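Long-range contacts in salicylic acid-binding protein 2 (Nicotiana tabacum, PDB 1Y7I), which hydrolyses methyl salicylate to salicylic acid and methanol, a step in the signalling that activates systemic acquired resistance in plants: residues 131-136 with 151-156; 13-18 with 174-179; 161-166 with 207-212; 79-84 with 236-241. All coordinates share one frame; numbering follows the deposited sequence.

Contact 1. Residues 131-136 with 151-156. With SAL (2-hydroxybenzoic acid), chain E.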
loop_
_atom_site.group_PDB
_atom_site.type_symbol
_atom_site.label_atom_id
_atom_site.label_comp_id
_atom_site.label_asym_id
_atom_site.label_seq_id
_atom_site.Cartn_x
_atom_site.Cartn_y
_atom_site.Cartn_z
ATOM N N TRP B 131 -2.257 -10.146 -22.251
ATOM C CA TRP B 131 -2.009 -8.890 -21.547
ATOM C C TRP B 131 -3.285 -8.103 -21.279
ATOM O O TRP B 131 -3.335 -7.285 -20.360
ATOM C CB TRP B 131 -1.033 -8.014 -22.335
ATOM C CG TRP B 131 0.344 -8.593 -22.441
ATOM C CD1 TRP B 131 0.901 -9.191 -23.534
ATOM C CD2 TRP B 131 1.342 -8.630 -21.412
ATOM N NE1 TRP B 131 2.184 -9.596 -23.252
ATOM C CE2 TRP B 131 2.481 -9.264 -21.957
ATOM C CE3 TRP B 131 1.383 -8.188 -20.084
ATOM C CZ2 TRP B 131 3.653 -9.468 -21.217
ATOM C CZ3 TRP B 131 2.548 -8.391 -19.347
ATOM C CH2 TRP B 131 3.666 -9.026 -19.917
ATOM N N LEU B 132 -4.311 -8.348 -22.088
ATOM C CA LEU B 132 -5.596 -7.672 -21.944
ATOM C C LEU B 132 -5.468 -6.147 -21.934
ATOM O O LEU B 132 -5.097 -5.542 -22.939
ATOM C CB LEU B 132 -6.293 -8.144 -20.666
ATOM C CG LEU B 132 -6.501 -9.655 -20.501
ATOM C CD1 LEU B 132 -7.232 -9.925 -19.197
ATOM C CD2 LEU B 132 -7.296 -10.205 -21.673
ATOM N N ASP B 133 -5.764 -5.526 -20.797
ATOM C CA ASP B 133 -5.700 -4.071 -20.682
ATOM C C ASP B 133 -4.410 -3.503 -20.093
ATOM O O ASP B 133 -4.398 -2.368 -19.619
ATOM C CB ASP B 133 -6.885 -3.568 -19.860
ATOM C CG ASP B 133 -6.890 -4.117 -18.445
ATOM O OD1 ASP B 133 -7.820 -3.781 -17.684
ATOM O OD2 ASP B 133 -5.965 -4.884 -18.095
ATOM N N THR B 134 -3.333 -4.282 -20.125
ATOM C CA THR B 134 -2.051 -3.827 -19.597
ATOM C C THR B 134 -1.499 -2.702 -20.471
ATOM O O THR B 134 -1.459 -2.822 -21.694
ATOM C CB THR B 134 -1.025 -4.977 -19.555
ATOM O OG1 THR B 134 -1.489 -5.998 -18.661
ATOM C CG2 THR B 134 0.329 -4.471 -19.085
ATOM N N GLN B 135 -1.075 -1.611 -19.840
ATOM C CA GLN B 135 -0.533 -0.471 -20.570
ATOM C C GLN B 135 0.975 -0.538 -20.757
ATOM O O GLN B 135 1.731 -0.748 -19.805
ATOM C CB GLN B 135 -0.888 0.837 -19.863
ATOM C CG GLN B 135 -2.335 1.256 -20.008
ATOM C CD GLN B 135 -2.618 2.590 -19.340
ATOM O OE1 GLN B 135 -1.919 3.576 -19.580
ATOM N NE2 GLN B 135 -3.652 2.628 -18.502
ATOM N N PHE B 136 1.397 -0.346 -22.001
ATOM C CA PHE B 136 2.806 -0.365 -22.372
ATOM C C PHE B 136 3.131 0.960 -23.044
ATOM O O PHE B 136 2.899 1.128 -24.239
ATOM C CB PHE B 136 3.070 -1.511 -23.344
ATOM C CG PHE B 136 2.994 -2.868 -22.716
ATOM C CD1 PHE B 136 4.053 -3.354 -21.960
ATOM C CD2 PHE B 136 1.866 -3.663 -22.881
ATOM C CE1 PHE B 136 3.998 -4.615 -21.384
ATOM C CE2 PHE B 136 1.798 -4.930 -22.308
ATOM C CZ PHE B 136 2.869 -5.406 -21.554
ATOM N N PHE B 151 -0.029 -2.831 -15.254
ATOM C CA PHE B 151 -1.153 -3.760 -15.321
ATOM C C PHE B 151 -2.473 -3.020 -15.159
ATOM O O PHE B 151 -2.587 -2.101 -14.349
ATOM C CB PHE B 151 -1.051 -4.844 -14.234
ATOM C CG PHE B 151 0.243 -5.618 -14.256
ATOM C CD1 PHE B 151 0.833 -5.976 -15.463
ATOM C CD2 PHE B 151 0.880 -5.967 -13.070
ATOM C CE1 PHE B 151 2.041 -6.664 -15.493
ATOM C CE2 PHE B 151 2.092 -6.657 -13.087
ATOM C CZ PHE B 151 2.674 -7.004 -14.303
ATOM N N GLY B 152 -3.463 -3.430 -15.945
ATOM C CA GLY B 152 -4.779 -2.824 -15.877
ATOM C C GLY B 152 -5.661 -3.649 -14.959
ATOM O O GLY B 152 -5.268 -4.744 -14.559
ATOM N N PRO B 153 -6.866 -3.166 -14.622
ATOM C CA PRO B 153 -7.791 -3.882 -13.736
ATOM C C PRO B 153 -8.246 -5.262 -14.214
ATOM O O PRO B 153 -8.535 -6.140 -13.402
ATOM C CB PRO B 153 -8.955 -2.906 -13.602
ATOM C CG PRO B 153 -8.955 -2.211 -14.923
ATOM C CD PRO B 153 -7.492 -1.935 -15.139
ATOM N N LYS B 154 -8.319 -5.445 -15.526
ATOM C CA LYS B 154 -8.754 -6.717 -16.090
ATOM C C LYS B 154 -7.642 -7.756 -16.018
ATOM O O LYS B 154 -7.874 -8.903 -15.631
ATOM C CB LYS B 154 -9.195 -6.519 -17.545
ATOM C CG LYS B 154 -10.365 -5.550 -17.719
ATOM C CD LYS B 154 -10.725 -5.354 -19.193
ATOM C CE LYS B 154 -11.897 -4.391 -19.368
ATOM N NZ LYS B 154 -12.274 -4.190 -20.804
ATOM N N PHE B 155 -6.435 -7.350 -16.396
ATOM C CA PHE B 155 -5.290 -8.246 -16.358
ATOM C C PHE B 155 -5.058 -8.691 -14.920
ATOM O O PHE B 155 -4.774 -9.859 -14.665
ATOM C CB PHE B 155 -4.048 -7.543 -16.907
ATOM C CG PHE B 155 -2.805 -8.393 -16.880
ATOM C CD1 PHE B 155 -1.889 -8.282 -15.834
ATOM C CD2 PHE B 155 -2.548 -9.309 -17.902
ATOM C CE1 PHE B 155 -0.738 -9.067 -15.808
ATOM C CE2 PHE B 155 -1.398 -10.099 -17.881
ATOM C CZ PHE B 155 -0.492 -9.978 -16.834
ATOM N N LEU B 156 -5.193 -7.751 -13.988
ATOM C CA LEU B 156 -5.015 -8.045 -12.572
ATOM C C LEU B 156 -6.087 -9.008 -12.072
ATOM O O LEU B 156 -5.776 -10.046 -11.496
ATOM C CB LEU B 156 -5.063 -6.754 -11.742
ATOM C CG LEU B 156 -3.866 -5.798 -11.805
ATOM C CD1 LEU B 156 -4.235 -4.454 -11.172
ATOM C CD2 LEU B 156 -2.668 -6.415 -11.084
HETATM C "C1'" SAL E . 4.791 -9.883 -12.550
HETATM O "O1'" SAL E . 3.942 -10.184 -11.597
HETATM O "O2'" SAL E . 5.853 -9.317 -12.280
HETATM C C1 SAL E . 4.407 -10.250 -13.926
HETATM C C2 SAL E . 5.285 -9.950 -15.024
HETATM C C3 SAL E . 4.913 -10.307 -16.335
HETATM C C4 SAL E . 3.692 -10.963 -16.572
HETATM C C5 SAL E . 2.819 -11.268 -15.508
HETATM C C6 SAL E . 3.173 -10.921 -14.208
HETATM O O2 SAL E . 6.481 -9.314 -14.868
#

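Contact 2. Residues 13-18 with 174-179. With SAL (2-hydroxybenzoic acid), chain E.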
loop_
_atom_site.group_PDB
_atom_site.type_symbol
_atom_site.label_atom_id
_atom_site.label_comp_id
_atom_site.label_asym_id
_atom_site.label_seq_id
_atom_site.Cartn_x
_atom_site.Cartn_y
_atom_site.Cartn_z
ATOM N N ALA B 13 6.444 -7.069 -10.450
ATOM C CA ALA B 13 6.162 -5.821 -11.151
ATOM C C ALA B 13 4.862 -5.138 -10.769
ATOM O O ALA B 13 3.818 -5.778 -10.614
ATOM C CB ALA B 13 6.180 -6.055 -12.648
ATOM N N CYS B 14 4.944 -3.819 -10.637
ATOM C CA CYS B 14 3.797 -3.008 -10.307
ATOM C C CYS B 14 3.344 -3.153 -8.861
ATOM O O CYS B 14 2.392 -2.499 -8.436
ATOM C CB CYS B 14 2.649 -3.327 -11.273
ATOM S SG CYS B 14 3.123 -3.154 -13.037
ATOM N N HIS B 15 4.022 -4.001 -8.096
ATOM C CA HIS B 15 3.660 -4.175 -6.696
ATOM C C HIS B 15 4.737 -3.607 -5.769
ATOM O O HIS B 15 5.676 -2.963 -6.227
ATOM C CB HIS B 15 3.403 -5.658 -6.393
ATOM C CG HIS B 15 2.108 -6.167 -6.948
ATOM N ND1 HIS B 15 1.866 -6.270 -8.299
ATOM C CD2 HIS B 15 0.974 -6.585 -6.330
ATOM C CE1 HIS B 15 0.641 -6.729 -8.494
ATOM N NE2 HIS B 15 0.077 -6.927 -7.315
ATOM N N GLY B 16 4.598 -3.841 -4.465
ATOM C CA GLY B 16 5.573 -3.327 -3.511
ATOM C C GLY B 16 5.692 -4.223 -2.290
ATOM O O GLY B 16 5.102 -5.302 -2.255
ATOM N N GLY B 17 6.451 -3.781 -1.290
ATOM C CA GLY B 17 6.621 -4.572 -0.083
ATOM C C GLY B 17 5.297 -4.924 0.571
ATOM O O GLY B 17 5.175 -5.968 1.209
ATOM N N TRP B 18 4.301 -4.053 0.396
ATOM C CA TRP B 18 2.967 -4.249 0.956
ATOM C C TRP B 18 2.341 -5.565 0.512
ATOM O O TRP B 18 1.441 -6.087 1.167
ATOM C CB TRP B 18 2.036 -3.104 0.534
ATOM C CG TRP B 18 1.868 -2.965 -0.969
ATOM C CD1 TRP B 18 2.588 -2.157 -1.798
ATOM C CD2 TRP B 18 0.925 -3.654 -1.803
ATOM N NE1 TRP B 18 2.154 -2.293 -3.099
ATOM C CE2 TRP B 18 1.134 -3.208 -3.128
ATOM C CE3 TRP B 18 -0.076 -4.606 -1.562
ATOM C CZ2 TRP B 18 0.380 -3.681 -4.210
ATOM C CZ3 TRP B 18 -0.828 -5.077 -2.637
ATOM C CH2 TRP B 18 -0.592 -4.610 -3.948
ATOM N N SER B 174 -5.480 0.224 -5.629
ATOM C CA SER B 174 -5.100 1.509 -5.050
ATOM C C SER B 174 -3.592 1.631 -4.857
ATOM O O SER B 174 -3.101 2.690 -4.465
ATOM C CB SER B 174 -5.765 1.699 -3.694
ATOM O OG SER B 174 -5.221 0.773 -2.774
ATOM N N LEU B 175 -2.850 0.561 -5.125
ATOM C CA LEU B 175 -1.405 0.604 -4.928
ATOM C C LEU B 175 -0.524 0.306 -6.142
ATOM O O LEU B 175 0.628 0.745 -6.178
ATOM C CB LEU B 175 -1.017 -0.338 -3.779
ATOM C CG LEU B 175 -1.619 0.000 -2.412
ATOM C CD1 LEU B 175 -1.398 -1.140 -1.411
ATOM C CD2 LEU B 175 -0.978 1.286 -1.897
ATOM N N VAL B 176 -1.032 -0.433 -7.131
ATOM C CA VAL B 176 -0.196 -0.754 -8.293
ATOM C C VAL B 176 0.344 0.474 -9.018
ATOM O O VAL B 176 -0.343 1.483 -9.173
ATOM C CB VAL B 176 -0.920 -1.684 -9.324
ATOM C CG1 VAL B 176 -1.122 -3.063 -8.708
ATOM C CG2 VAL B 176 -2.264 -1.089 -9.768
ATOM N N ARG B 177 1.605 0.383 -9.426
ATOM C CA ARG B 177 2.263 1.468 -10.130
ATOM C C ARG B 177 2.981 0.886 -11.328
ATOM O O ARG B 177 3.267 -0.309 -11.368
ATOM C CB ARG B 177 3.274 2.172 -9.220
ATOM C CG ARG B 177 2.665 2.877 -8.012
ATOM C CD ARG B 177 3.755 3.345 -7.051
ATOM N NE ARG B 177 4.715 4.240 -7.700
ATOM C CZ ARG B 177 5.827 4.694 -7.130
ATOM N NH1 ARG B 177 6.133 4.341 -5.887
ATOM N NH2 ARG B 177 6.634 5.498 -7.807
ATOM N N PRO B 178 3.275 1.728 -12.327
ATOM C CA PRO B 178 3.968 1.287 -13.536
ATOM C C PRO B 178 5.360 0.749 -13.228
ATOM O O PRO B 178 6.053 1.239 -12.334
ATOM C CB PRO B 178 3.993 2.549 -14.395
ATOM C CG PRO B 178 4.028 3.641 -13.375
ATOM C CD PRO B 178 3.009 3.176 -12.376
ATOM N N SER B 179 5.752 -0.267 -13.984
ATOM C CA SER B 179 7.043 -0.920 -13.822
ATOM C C SER B 179 7.704 -1.021 -15.194
ATOM O O SER B 179 7.413 -0.231 -16.093
ATOM C CB SER B 179 6.821 -2.319 -13.234
ATOM O OG SER B 179 8.033 -3.030 -13.072
HETATM C "C1'" SAL E . 4.791 -9.883 -12.550
HETATM O "O1'" SAL E . 3.942 -10.184 -11.597
HETATM O "O2'" SAL E . 5.853 -9.317 -12.280
HETATM C C1 SAL E . 4.407 -10.250 -13.926
HETATM C C2 SAL E . 5.285 -9.950 -15.024
HETATM C C3 SAL E . 4.913 -10.307 -16.335
HETATM C C4 SAL E . 3.692 -10.963 -16.572
HETATM C C5 SAL E . 2.819 -11.268 -15.508
HETATM C C6 SAL E . 3.173 -10.921 -14.208
HETATM O O2 SAL E . 6.481 -9.314 -14.868
HETATM O O HOH W 1 7.449 -2.497 -10.109
HETATM O O HOH W 2 2.916 -0.502 -5.491
#

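Contact 3. Residues 161-166 with 207-212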
loop_
_atom_site.group_PDB
_atom_site.type_symbol
_atom_site.label_atom_id
_atom_site.label_comp_id
_atom_site.label_asym_id
_atom_site.label_seq_id
_atom_site.Cartn_x
_atom_site.Cartn_y
_atom_site.Cartn_z
ATOM N N TYR B 161 -5.107 -12.190 -10.038
ATOM C CA TYR B 161 -5.883 -12.345 -8.806
ATOM C C TYR B 161 -7.152 -13.192 -8.953
ATOM O O TYR B 161 -8.035 -13.143 -8.095
ATOM C CB TYR B 161 -6.297 -10.968 -8.276
ATOM C CG TYR B 161 -5.179 -10.115 -7.694
ATOM C CD1 TYR B 161 -4.080 -9.722 -8.468
ATOM C CD2 TYR B 161 -5.238 -9.683 -6.366
ATOM C CE1 TYR B 161 -3.067 -8.916 -7.926
ATOM C CE2 TYR B 161 -4.236 -8.879 -5.820
ATOM C CZ TYR B 161 -3.157 -8.503 -6.602
ATOM O OH TYR B 161 -2.161 -7.737 -6.046
ATOM N N GLN B 162 -7.241 -13.964 -10.029
ATOM C CA GLN B 162 -8.419 -14.790 -10.302
ATOM C C GLN B 162 -8.902 -15.621 -9.117
ATOM O O GLN B 162 -10.091 -15.889 -8.993
ATOM C CB GLN B 162 -8.139 -15.714 -11.494
ATOM C CG GLN B 162 -6.683 -15.659 -11.962
ATOM C CD GLN B 162 -5.902 -16.895 -11.641
ATOM O OE1 GLN B 162 -4.683 -16.877 -11.646
ATOM N NE2 GLN B 162 -6.593 -17.983 -11.377
ATOM N N LEU B 163 -7.993 -16.046 -8.247
ATOM C CA LEU B 163 -8.415 -16.854 -7.109
ATOM C C LEU B 163 -8.332 -16.096 -5.791
ATOM O O LEU B 163 -8.475 -16.684 -4.713
ATOM C CB LEU B 163 -7.591 -18.142 -7.031
ATOM C CG LEU B 163 -7.769 -19.161 -8.164
ATOM C CD1 LEU B 163 -6.838 -20.341 -7.908
ATOM C CD2 LEU B 163 -9.228 -19.653 -8.229
ATOM N N CYS B 164 -8.092 -14.792 -5.878
ATOM C CA CYS B 164 -8.000 -13.958 -4.684
ATOM C C CYS B 164 -9.352 -13.296 -4.408
ATOM O O CYS B 164 -10.294 -13.457 -5.183
ATOM C CB CYS B 164 -6.914 -12.889 -4.858
ATOM S SG CYS B 164 -5.220 -13.538 -4.878
ATOM N N SER B 165 -9.436 -12.540 -3.319
ATOM C CA SER B 165 -10.683 -11.889 -2.928
ATOM C C SER B 165 -10.857 -10.478 -3.473
ATOM O O SER B 165 -9.898 -9.834 -3.890
ATOM C CB SER B 165 -10.784 -11.819 -1.402
ATOM O OG SER B 165 -9.878 -10.855 -0.895
ATOM N N PRO B 166 -12.099 -9.976 -3.471
ATOM C CA PRO B 166 -12.324 -8.620 -3.972
ATOM C C PRO B 166 -11.557 -7.598 -3.120
ATOM O O PRO B 166 -11.189 -6.531 -3.606
ATOM C CB PRO B 166 -13.844 -8.464 -3.887
ATOM C CG PRO B 166 -14.238 -9.407 -2.788
ATOM C CD PRO B 166 -13.365 -10.611 -3.067
ATOM N N CYS B 207 3.297 -22.081 -8.702
ATOM C CA CYS B 207 1.925 -21.745 -8.339
ATOM C C CYS B 207 1.112 -22.311 -9.497
ATOM O O CYS B 207 1.038 -21.712 -10.573
ATOM C CB CYS B 207 1.772 -20.232 -8.201
ATOM S SG CYS B 207 2.718 -19.557 -6.778
ATOM N N THR B 208 0.531 -23.487 -9.260
ATOM C CA THR B 208 -0.232 -24.235 -10.263
ATOM C C THR B 208 -1.319 -23.516 -11.047
ATOM O O THR B 208 -1.444 -23.718 -12.255
ATOM C CB THR B 208 -0.887 -25.496 -9.653
ATOM O OG1 THR B 208 -1.927 -25.115 -8.745
ATOM C CG2 THR B 208 0.141 -26.335 -8.914
ATOM N N GLU B 209 -2.107 -22.691 -10.370
ATOM C CA GLU B 209 -3.207 -21.993 -11.025
ATOM C C GLU B 209 -2.869 -20.588 -11.510
ATOM O O GLU B 209 -3.750 -19.735 -11.635
ATOM C CB GLU B 209 -4.411 -21.926 -10.080
ATOM C CG GLU B 209 -4.801 -23.263 -9.491
ATOM C CD GLU B 209 -4.778 -24.375 -10.522
ATOM O OE1 GLU B 209 -5.387 -24.206 -11.600
ATOM O OE2 GLU B 209 -4.144 -25.420 -10.254
ATOM N N ASP B 210 -1.593 -20.353 -11.791
ATOM C CA ASP B 210 -1.128 -19.050 -12.257
ATOM C C ASP B 210 -1.560 -18.788 -13.705
ATOM O O ASP B 210 -1.331 -19.616 -14.585
ATOM C CB ASP B 210 0.402 -18.987 -12.157
ATOM C CG ASP B 210 0.940 -17.575 -12.247
ATOM O OD1 ASP B 210 0.348 -16.756 -12.979
ATOM O OD2 ASP B 210 1.968 -17.286 -11.592
ATOM N N LYS B 211 -2.180 -17.634 -13.945
ATOM C CA LYS B 211 -2.632 -17.263 -15.284
ATOM C C LYS B 211 -1.757 -16.176 -15.907
ATOM O O LYS B 211 -1.815 -15.944 -17.114
ATOM C CB LYS B 211 -4.082 -16.772 -15.249
ATOM C CG LYS B 211 -5.147 -17.866 -15.285
ATOM C CD LYS B 211 -6.540 -17.232 -15.253
ATOM C CE LYS B 211 -7.601 -18.112 -15.893
ATOM N NZ LYS B 211 -7.709 -19.447 -15.245
ATOM N N GLY B 212 -0.965 -15.499 -15.079
ATOM C CA GLY B 212 -0.081 -14.457 -15.579
ATOM C C GLY B 212 1.175 -15.125 -16.094
ATOM O O GLY B 212 1.671 -14.825 -17.184
#

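Contact 4. Residues 79-84 with 236-241. With SAL (2-hydroxybenzoic acid), chain E.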
loop_
_atom_site.group_PDB
_atom_site.type_symbol
_atom_site.label_atom_id
_atom_site.label_comp_id
_atom_site.label_asym_id
_atom_site.label_seq_id
_atom_site.Cartn_x
_atom_site.Cartn_y
_atom_site.Cartn_z
ATOM N N GLY B 79 11.927 -14.146 -4.305
ATOM C CA GLY B 79 11.517 -13.225 -5.343
ATOM C C GLY B 79 10.263 -13.673 -6.057
ATOM O O GLY B 79 10.187 -14.789 -6.574
ATOM N N HIS B 80 9.268 -12.795 -6.069
ATOM C CA HIS B 80 8.011 -13.078 -6.736
ATOM C C HIS B 80 8.032 -12.533 -8.166
ATOM O O HIS B 80 8.364 -11.369 -8.387
ATOM C CB HIS B 80 6.854 -12.427 -5.987
ATOM C CG HIS B 80 5.520 -12.697 -6.607
ATOM N ND1 HIS B 80 4.539 -11.736 -6.709
ATOM C CD2 HIS B 80 5.003 -13.824 -7.152
ATOM C CE1 HIS B 80 3.475 -12.256 -7.294
ATOM N NE2 HIS B 80 3.732 -13.523 -7.573
ATOM N N SER B 81 7.668 -13.377 -9.125
ATOM C CA SER B 81 7.626 -13.000 -10.535
ATOM C C SER B 81 8.834 -12.199 -11.015
ATOM O O SER B 81 9.935 -12.732 -11.071
ATOM C CB SER B 81 6.331 -12.247 -10.834
ATOM O OG SER B 81 6.119 -11.189 -9.912
ATOM N N LEU B 82 8.642 -10.928 -11.364
ATOM C CA LEU B 82 9.768 -10.124 -11.846
ATOM C C LEU B 82 10.875 -10.067 -10.792
ATOM O O LEU B 82 12.050 -9.885 -11.112
ATOM C CB LEU B 82 9.303 -8.703 -12.212
ATOM C CG LEU B 82 10.373 -7.740 -12.739
ATOM C CD1 LEU B 82 11.005 -8.314 -14.006
ATOM C CD2 LEU B 82 9.753 -6.385 -13.018
ATOM N N GLY B 83 10.486 -10.243 -9.531
ATOM C CA GLY B 83 11.436 -10.210 -8.432
ATOM C C GLY B 83 12.574 -11.189 -8.600
ATOM O O GLY B 83 13.631 -11.029 -7.996
ATOM N N GLY B 84 12.362 -12.219 -9.409
ATOM C CA GLY B 84 13.424 -13.184 -9.639
ATOM C C GLY B 84 14.571 -12.540 -10.401
ATOM O O GLY B 84 15.729 -12.931 -10.253
ATOM N N ALA B 236 -3.044 -22.303 -6.019
ATOM C CA ALA B 236 -2.700 -20.899 -5.840
ATOM C C ALA B 236 -2.563 -20.195 -7.176
ATOM O O ALA B 236 -2.012 -20.758 -8.123
ATOM C CB ALA B 236 -1.393 -20.776 -5.061
ATOM N N ASP B 237 -3.071 -18.969 -7.262
ATOM C CA ASP B 237 -2.932 -18.211 -8.496
ATOM C C ASP B 237 -1.587 -17.491 -8.428
ATOM O O ASP B 237 -0.742 -17.827 -7.593
ATOM C CB ASP B 237 -4.084 -17.205 -8.691
ATOM C CG ASP B 237 -4.207 -16.195 -7.557
ATOM O OD1 ASP B 237 -3.212 -15.943 -6.834
ATOM O OD2 ASP B 237 -5.318 -15.627 -7.405
ATOM N N HIS B 238 -1.396 -16.502 -9.292
ATOM C CA HIS B 238 -0.142 -15.747 -9.339
ATOM C C HIS B 238 0.234 -15.114 -7.997
ATOM O O HIS B 238 1.407 -15.079 -7.642
ATOM C CB HIS B 238 -0.225 -14.648 -10.404
ATOM C CG HIS B 238 1.091 -14.004 -10.708
ATOM N ND1 HIS B 238 2.169 -14.713 -11.197
ATOM C CD2 HIS B 238 1.503 -12.719 -10.602
ATOM C CE1 HIS B 238 3.188 -13.891 -11.379
ATOM N NE2 HIS B 238 2.808 -12.675 -11.026
HETATM N N MSE B 239 -0.758 -14.621 -7.260
HETATM C CA MSE B 239 -0.511 -13.980 -5.960
HETATM C C MSE B 239 -0.604 -14.992 -4.814
HETATM O O MSE B 239 -1.529 -14.929 -4.010
HETATM C CB MSE B 239 -1.536 -12.873 -5.693
HETATM C CG MSE B 239 -1.740 -11.895 -6.816
HETATM SE SE MSE B 239 -0.089 -11.128 -7.391
HETATM C CE MSE B 239 0.246 -9.967 -5.882
ATOM N N ALA B 240 0.353 -15.914 -4.737
ATOM C CA ALA B 240 0.330 -16.929 -3.692
ATOM C C ALA B 240 0.396 -16.359 -2.279
ATOM O O ALA B 240 -0.154 -16.950 -1.349
ATOM C CB ALA B 240 1.460 -17.937 -3.906
HETATM N N MSE B 241 1.060 -15.221 -2.095
HETATM C CA MSE B 241 1.128 -14.657 -0.753
HETATM C C MSE B 241 -0.186 -14.003 -0.338
HETATM O O MSE B 241 -0.339 -13.569 0.812
HETATM C CB MSE B 241 2.304 -13.677 -0.600
HETATM C CG MSE B 241 2.174 -12.342 -1.290
HETATM SE SE MSE B 241 2.120 -12.535 -3.195
HETATM C CE MSE B 241 3.972 -13.022 -3.522
HETATM C "C1'" SAL E . 4.791 -9.883 -12.550
HETATM O "O1'" SAL E . 3.942 -10.184 -11.597
HETATM O "O2'" SAL E . 5.853 -9.317 -12.280
HETATM C C1 SAL E . 4.407 -10.250 -13.926
HETATM C C2 SAL E . 5.285 -9.950 -15.024
HETATM C C3 SAL E . 4.913 -10.307 -16.335
HETATM C C4 SAL E . 3.692 -10.963 -16.572
HETATM C C5 SAL E . 2.819 -11.268 -15.508
HETATM C C6 SAL E . 3.173 -10.921 -14.208
HETATM O O2 SAL E . 6.481 -9.314 -14.868
#

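Contact 1. Residues 131-136 with 151-156
The carboxylate of Asp133 accepts from two backbone N-H groups at the N-terminal end of helix 153-160, in the part of this alpha/beta hydrolase that lines the salicylate pocket with Trp131, Phe151 and Phe155. Asp133 belongs to a type II' turn running from Trp131 to Thr134, and its CG sits between the backbone N and the carbonyl carbon (chi1 61°), which turns both oxygens to the helix start. OD1 accepts from Lys154 N at 2.8 Å and OD2 from Phe155 N at 3.0 Å, each from the syn side, though Phe155 N stands 33° out of the carboxylate plane. The two bonds help to hold the rotation of the carboxylate, while the helix dipole probably stabilises its charge. The Lys154 chain crosses Asp133 with its methylenes and runs on extended, its amino group making no salt bridge with Asp133. Trp131 and Phe155 lie side by side, pointing the same way; the six-membered ring of Trp131 and the Phe155 ring are nearly parallel, 18° apart, but so far slid that they barely overlap. Phe151 meets the edge of the indole, and all three rings border the salicylate. Thr134 OG1, bonded to Trp131 O, lies over one face of the Phe155 ring, 3.3 Å from Phe155 CG.

Contact 2. Residues 13-18 with 174-179
The two segments come within 4.7 Å at the CA atoms of Cys14 and Arg177, where Arg177 N donates to Cys14 O (3.1 Å) and two CA-H...O contacts, Val176 CA to Cys14 O and Cys14 CA to Arg177 O, accompany that bond. Farther along, Leu175 approaches Trp18 from the opposite direction and sets CD1 over the indole face, 3.6 Å from the centroid of the five-membered ring, a CH-pi contact. At the indole edge, a water in the ring plane accepts from Trp18 NE1 and donates to Leu175 O. His15 stands alongside Val176, whose CG1 lies over one imidazole face; ND1 donates almost straight to Ala13 O, which lies in the ring plane, though ND1 stands above the carbonyl plane. NE2 is bonded to Tyr161 OH, which leaves the ring little freedom to rotate. Arg177 turns its guanidinium away to the carbonyls of Gly43, Asp45 and Arg47. Ala13 N donates to salicylate O2' at 3.0 Å, consistent with the oxyanion-hole position that the loop after the first central strand holds in alpha/beta hydrolases.

Contact 3. Residues 161-166 with 207-212
Gln162 lays its side chain across that of Lys211, CG of Gln162 coming within 3.7 Å of CD of Lys211. The glutamine chain is bent, and its CD lies 3.6 Å from Glu209 O. Leu163, next along, crosses Glu209 obliquely: Leu163 CD1 lies 3.6 Å from Glu209 CB and close to Glu209 CG as well, so it packs on the aliphatic part of the acid. Beyond CG the glutamate folds away from Leu163, and Glu209 OE2 accepts from Thr208 OG1 at 2.7 Å, on the anti side and 30° out of the carboxylate plane. The Tyr161-Cys164 type I turn thus packs on the Cys207-Asp210 type I turn and on Lys211 just after it, largely through aliphatic atoms, with the Gln162 amide beside Glu209 O. Asp210, buried, starts away from the loop between helices 153-160 and 166-175. Its OD2 is hydrogen-bonded to His238 ND1, while OD1 accepts from Ile213 N and, weakly, from Gly212 N, so the backbone after the aspartate helps to set its carboxylate. Asp210 is the acid of the charge relay system; its place on the loop after strand 202-207 is characteristic of the alpha/beta hydrolase triad.

Contact 4. Residues 79-84 with 236-241
Ser81 and His238, the nucleophile and the base of the catalytic triad, meet round the carboxylate of the bound salicylate. His238 NE2 donates to O1' at 2.8 Å, with O1' in the plane of the imidazole at its edge, and Ser81 OG lies 2.9 Å from the same O1'. Leu82 N reaches O2' in a weak bond. Ser81 CB sits at the edge of the His238 ring, 3.6 Å from His238 NE2. In the next layer, His80 NE2 stands over the centre of the His238 imidazole, 3.7 Å above it, the two rings inclined at 39°. The same His80 NE2 donates to His238 O at 2.8 Å, bent at 139°, tying the catalytic residue's backbone to the end of the strand. The His80 ring is itself held between Ser81 OG over one face and the CE methyl of Met241, a selenomethionine, over the other. His80 O takes Ser81 OG and Gly83 N from opposite faces of its plane, within the type II' turn of the nucleophile elbow. Asp210 completes the triad. The elbow joins central strand 75-80 to helix 83-93, and the histidine loop comes after strand 229-233, outermost in this chain's sheet, and runs into the short helix 240-243.

Contacts 2 and 4 are buried, contact 1 is partly so, and contact 3 lies at the surface. Contacts 1, 2 and 4 all border the one salicylate, but with different chemistry: aromatic rings in contact 1, a backbone N-H in contact 2, catalytic side chains in contact 4. Contact 3, whose segments meet mainly through aliphatic atoms, joins this site through Asp210, and its Leu163 N also binds Asp237 of contact 4. Phe151 of contact 1 packs on Ala13 and Cys14 of contact 2. Loops after strands of the central sheet carry the triad, whereas the 131-136 and 151-156 segments add aromatic walls to the pocket.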